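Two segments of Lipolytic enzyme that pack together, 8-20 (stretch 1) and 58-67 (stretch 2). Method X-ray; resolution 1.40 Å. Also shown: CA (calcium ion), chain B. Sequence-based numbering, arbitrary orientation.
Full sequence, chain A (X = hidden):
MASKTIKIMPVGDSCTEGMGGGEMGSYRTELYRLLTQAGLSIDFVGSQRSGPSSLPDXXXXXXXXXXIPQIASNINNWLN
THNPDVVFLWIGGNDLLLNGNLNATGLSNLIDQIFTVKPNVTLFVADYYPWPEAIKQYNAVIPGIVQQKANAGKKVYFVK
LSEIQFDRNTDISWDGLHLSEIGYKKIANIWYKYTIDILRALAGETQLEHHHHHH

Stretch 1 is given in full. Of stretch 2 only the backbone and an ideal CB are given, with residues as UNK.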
# COMPACT_ATOMS: atom_id res chain seq x y z
N ILE A 8 12.90 -13.56 -3.65
CA ILE A 8 13.19 -12.30 -4.30
C ILE A 8 12.60 -11.17 -3.46
O ILE A 8 11.42 -11.20 -3.13
CB ILE A 8 12.58 -12.21 -5.71
CG1 ILE A 8 13.09 -13.37 -6.60
CG2 ILE A 8 12.92 -10.85 -6.32
CD1 ILE A 8 12.47 -13.43 -8.00
N MSE A 9 13.43 -10.19 -3.10
CA MSE A 9 12.96 -9.04 -2.34
C MSE A 9 12.87 -7.82 -3.25
O MSE A 9 13.90 -7.25 -3.64
CB MSE A 9 13.90 -8.73 -1.19
CG MSE A 9 13.35 -7.63 -0.28
SE MSE A 9 14.55 -7.16 1.13
CE MSE A 9 14.20 -8.06 1.81
N PRO A 10 11.64 -7.39 -3.58
CA PRO A 10 11.49 -6.12 -4.30
C PRO A 10 11.67 -4.94 -3.36
O PRO A 10 10.91 -4.79 -2.42
CB PRO A 10 10.04 -6.19 -4.83
CG PRO A 10 9.60 -7.59 -4.60
CD PRO A 10 10.34 -8.05 -3.39
N VAL A 11 12.69 -4.12 -3.62
CA VAL A 11 13.03 -2.98 -2.77
C VAL A 11 12.87 -1.72 -3.60
O VAL A 11 13.44 -1.60 -4.68
CB VAL A 11 14.48 -3.06 -2.26
CG1 VAL A 11 14.82 -1.82 -1.44
CG2 VAL A 11 14.68 -4.30 -1.45
N GLY A 12 12.10 -0.75 -3.12
CA GLY A 12 11.97 0.48 -3.86
C GLY A 12 11.06 1.48 -3.20
O GLY A 12 10.86 1.46 -1.97
N ASP A 13 10.53 2.36 -4.05
CA ASP A 13 9.71 3.49 -3.64
C ASP A 13 8.26 3.27 -4.05
O ASP A 13 7.80 2.12 -4.06
CB ASP A 13 10.34 4.80 -4.16
CG ASP A 13 10.55 4.81 -5.66
OD1 ASP A 13 9.81 4.11 -6.40
OD2 ASP A 13 11.48 5.53 -6.10
N SER A 14 7.51 4.31 -4.39
CA SER A 14 6.11 4.10 -4.73
C SER A 14 5.93 3.28 -6.00
O SER A 14 4.84 2.75 -6.22
CB SER A 14 5.32 5.39 -4.84
OG SER A 14 5.98 6.27 -5.68
N CYS A 15 6.96 3.21 -6.84
CA CYS A 15 6.88 2.40 -8.05
C CYS A 15 6.95 0.92 -7.77
O CYS A 15 6.53 0.12 -8.61
CB CYS A 15 7.97 2.79 -9.05
SG CYS A 15 7.95 4.50 -9.60
N THR A 16 7.49 0.54 -6.62
CA THR A 16 7.51 -0.85 -6.15
C THR A 16 6.34 -1.16 -5.23
O THR A 16 5.75 -2.25 -5.30
CB THR A 16 8.87 -1.17 -5.49
OG1 THR A 16 9.90 -1.03 -6.47
CG2 THR A 16 8.89 -2.59 -4.92
N GLU A 17 5.96 -0.21 -4.37
CA GLU A 17 4.77 -0.39 -3.56
C GLU A 17 3.53 -0.44 -4.44
O GLU A 17 2.60 -1.21 -4.16
CB GLU A 17 4.66 0.68 -2.47
CG GLU A 17 3.54 0.41 -1.46
CD GLU A 17 3.68 1.18 -0.17
OE1 GLU A 17 4.26 2.29 -0.17
OE2 GLU A 17 3.20 0.65 0.85
N GLY A 18 3.53 0.36 -5.50
CA GLY A 18 2.50 0.28 -6.54
C GLY A 18 1.44 1.37 -6.56
O GLY A 18 0.28 1.12 -6.88
N MSE A 19 1.82 2.60 -6.24
CA MSE A 19 0.89 3.69 -6.42
C MSE A 19 0.52 3.79 -7.91
O MSE A 19 1.25 3.31 -8.79
CB MSE A 19 1.47 5.01 -5.92
CG MSE A 19 1.61 5.06 -4.43
SE MSE A 19 2.02 6.84 -3.77
CE MSE A 19 1.47 6.65 -1.96
N GLY A 20 -0.62 4.40 -8.19
CA GLY A 20 -1.15 4.46 -9.54
C GLY A 20 -2.21 3.39 -9.72
O GLY A 20 -3.03 3.15 -8.83
N UNK A 58 2.01 -11.26 -2.08
CA UNK A 58 1.90 -9.80 -2.03
C UNK A 58 3.00 -9.16 -1.18
O UNK A 58 2.97 -7.94 -0.92
CB UNK A 58 0.53 -9.40 -1.48
N UNK A 59 4.00 -9.94 -0.76
CA UNK A 59 5.06 -9.42 0.09
C UNK A 59 6.07 -8.59 -0.69
O UNK A 59 6.40 -8.91 -1.83
CB UNK A 59 5.77 -10.57 0.80
N UNK A 60 6.57 -7.52 -0.08
CA UNK A 60 7.56 -6.68 -0.75
C UNK A 60 8.22 -5.71 0.23
O UNK A 60 7.85 -5.65 1.40
CB UNK A 60 6.91 -5.90 -1.90
N UNK A 61 9.21 -4.95 -0.26
CA UNK A 61 9.82 -3.84 0.50
C UNK A 61 9.83 -2.56 -0.34
O UNK A 61 10.85 -1.85 -0.44
CB UNK A 61 11.24 -4.20 0.93
N UNK A 62 8.68 -2.26 -0.92
CA UNK A 62 8.42 -0.99 -1.58
C UNK A 62 7.83 -0.02 -0.59
O UNK A 62 6.88 -0.34 0.12
CB UNK A 62 7.49 -1.17 -2.78
N UNK A 63 8.41 1.18 -0.54
CA UNK A 63 8.01 2.22 0.40
C UNK A 63 7.78 3.54 -0.31
O UNK A 63 8.73 4.24 -0.67
CB UNK A 63 9.07 2.39 1.49
N UNK A 64 6.52 3.87 -0.56
CA UNK A 64 6.15 5.12 -1.19
C UNK A 64 6.78 6.28 -0.43
O UNK A 64 6.71 6.34 0.79
CB UNK A 64 4.63 5.27 -1.25
N UNK A 65 7.38 7.20 -1.18
CA UNK A 65 7.96 8.40 -0.61
C UNK A 65 9.42 8.29 -0.27
O UNK A 65 10.04 9.30 0.04
CB UNK A 65 7.19 8.79 0.65
N UNK A 66 10.02 7.10 -0.35
CA UNK A 66 11.36 6.91 0.20
C UNK A 66 12.47 7.20 -0.78
O UNK A 66 12.35 6.99 -1.99
CB UNK A 66 11.51 5.48 0.71
N UNK A 67 13.58 7.65 -0.21
CA UNK A 67 14.81 7.97 -0.92
C UNK A 67 15.87 6.91 -0.64
O UNK A 67 15.72 6.07 0.26
CB UNK A 67 15.32 9.36 -0.52
CA CA B . 6.10 -14.36 -0.05

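Position 58 is out of reach of stretch 1, so almost any side chain would suit. It is Lys58, with no contact here.

At position 59 the CB meets nothing of stretch 1, but the calcium ion lies nearby. An acidic or amide side chain could reach it. In Asp59, OD2 binds the calcium ion at 2.4 Å.

Position 60 lies beside Pro10, one residue before the first bridge. Its ideal CB is 4.2 Å from Pro10 CG and 4.9 Å from Thr16 CG2, and Glu17 lies beyond. A medium-sized aliphatic, aromatic or imidazole side chain would fit. It is His60, chi1 p. Thr16 O lies over one face of the ring, and His60 CE1 is 3.8 Å from Glu17 CG. His60 ND1 accepts a hydrogen bond from the backbone N of position 62 at 2.9 Å.

Position 61 is a parallel bridge partner of Val11. Its N donates to Pro10 O (2.8 Å), and its O accepts from Gly12 N (3.2 Å). The CB shares a sheet face with Val11. Beyond the backbone, stretch 1 offers Val11 CG2 and Met9 CG here, each 4.2 Å from the ideal CB, so an aliphatic side chain or the methylenes of a longer one would suit. It is Glu61. Glu61 CG lies 3.9 Å from Met9 SE, while the end leads away, and OE2 is bonded elsewhere in the structure.

Position 62 bridges Gly12. An ideal CB would sit 2.4 Å from Glu17 N and 2.7 Å from Thr16 C, both clashes. Only glycine fits. The missing side chain leaves room for the Thr16-Glu17 end of the short helix; Gly62 CA is 3.7 Å from Thr16 CG2.

At position 63 the N donates to Gly12 O at 2.9 Å. The CB points away overall, though the ideal CB is 4.0 Å from Gly12 O; many side chains would suit, large ones included. It is His63, with Gly12 O at the ring edge. His63 ND1 gives a weak hydrogen bond to Glu61 O (3.3 Å).

Position 64 has its ideal CB 3.2 Å from Glu17 OE1, a tight fit, with Ser14 CB and Met19 CE also near. A small side chain with a hydroxyl suits: there is little space, and Glu17 OE1 is an acceptor. Ser64 OG donates to Glu17 OE1 at 2.7 Å, and Ser64 N donates to the same OE1 at 2.8 Å.

Position 65 has phi 93°, where a CB would jam against the preceding carbonyl. This calls for glycine, and Gly65 is found. Its N donates to water 2.

Position 66 ends a type II turn; many sizes would suit. In Trp66 the ring leads away. Water 1 links its O to Asp13 OD2.

Position 67 points away, right before a helix, where Ser, Thr, Asp or Asn is common. It is Thr67.

Stretch 2 (58-67) KDHEGHSGWT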
# COMPACT_ATOMS: atom_id res chain seq x y z
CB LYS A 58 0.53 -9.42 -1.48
CG LYS A 58 -0.64 -9.90 -2.34
CD LYS A 58 -2.00 -9.75 -1.61
CE LYS A 58 -3.18 -10.49 -2.30
NZ LYS A 58 -3.07 -11.95 -2.20
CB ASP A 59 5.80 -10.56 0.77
CG ASP A 59 4.87 -11.50 1.50
OD1 ASP A 59 4.00 -11.03 2.26
OD2 ASP A 59 5.01 -12.72 1.30
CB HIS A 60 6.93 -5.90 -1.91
CG HIS A 60 5.88 -4.93 -1.50
ND1 HIS A 60 6.17 -3.63 -1.10
CD2 HIS A 60 4.53 -5.05 -1.43
CE1 HIS A 60 5.04 -3.00 -0.81
NE2 HIS A 60 4.03 -3.84 -1.01
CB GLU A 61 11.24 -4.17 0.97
CG GLU A 61 11.35 -5.11 2.13
CD GLU A 61 10.78 -4.64 3.46
OE1 GLU A 61 10.36 -3.47 3.68
OE2 GLU A 61 10.68 -5.52 4.32
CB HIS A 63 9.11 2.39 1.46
CG HIS A 63 9.23 1.21 2.37
ND1 HIS A 63 9.95 0.07 2.07
CD2 HIS A 63 8.63 0.97 3.55
CE1 HIS A 63 9.79 -0.80 3.05
NE2 HIS A 63 9.02 -0.26 3.97
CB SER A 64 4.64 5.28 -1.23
OG SER A 64 4.06 4.24 -2.00
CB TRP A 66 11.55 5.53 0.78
CG TRP A 66 10.84 5.29 2.07
CD1 TRP A 66 9.63 5.77 2.46
CD2 TRP A 66 11.28 4.42 3.12
NE1 TRP A 66 9.30 5.26 3.70
CE2 TRP A 66 10.30 4.43 4.13
CE3 TRP A 66 12.43 3.63 3.31
CZ2 TRP A 66 10.41 3.69 5.29
CZ3 TRP A 66 12.55 2.91 4.47
CH2 TRP A 66 11.55 2.94 5.46
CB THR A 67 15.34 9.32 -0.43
OG1 THR A 67 15.58 9.20 0.98
CG2 THR A 67 14.32 10.44 -0.71
O HOH W 1 13.33 6.87 -4.70
O HOH W 2 7.47 7.62 -3.87
O HOH W 3 4.37 -15.81 0.49
O HOH W 4 7.03 -14.51 2.16
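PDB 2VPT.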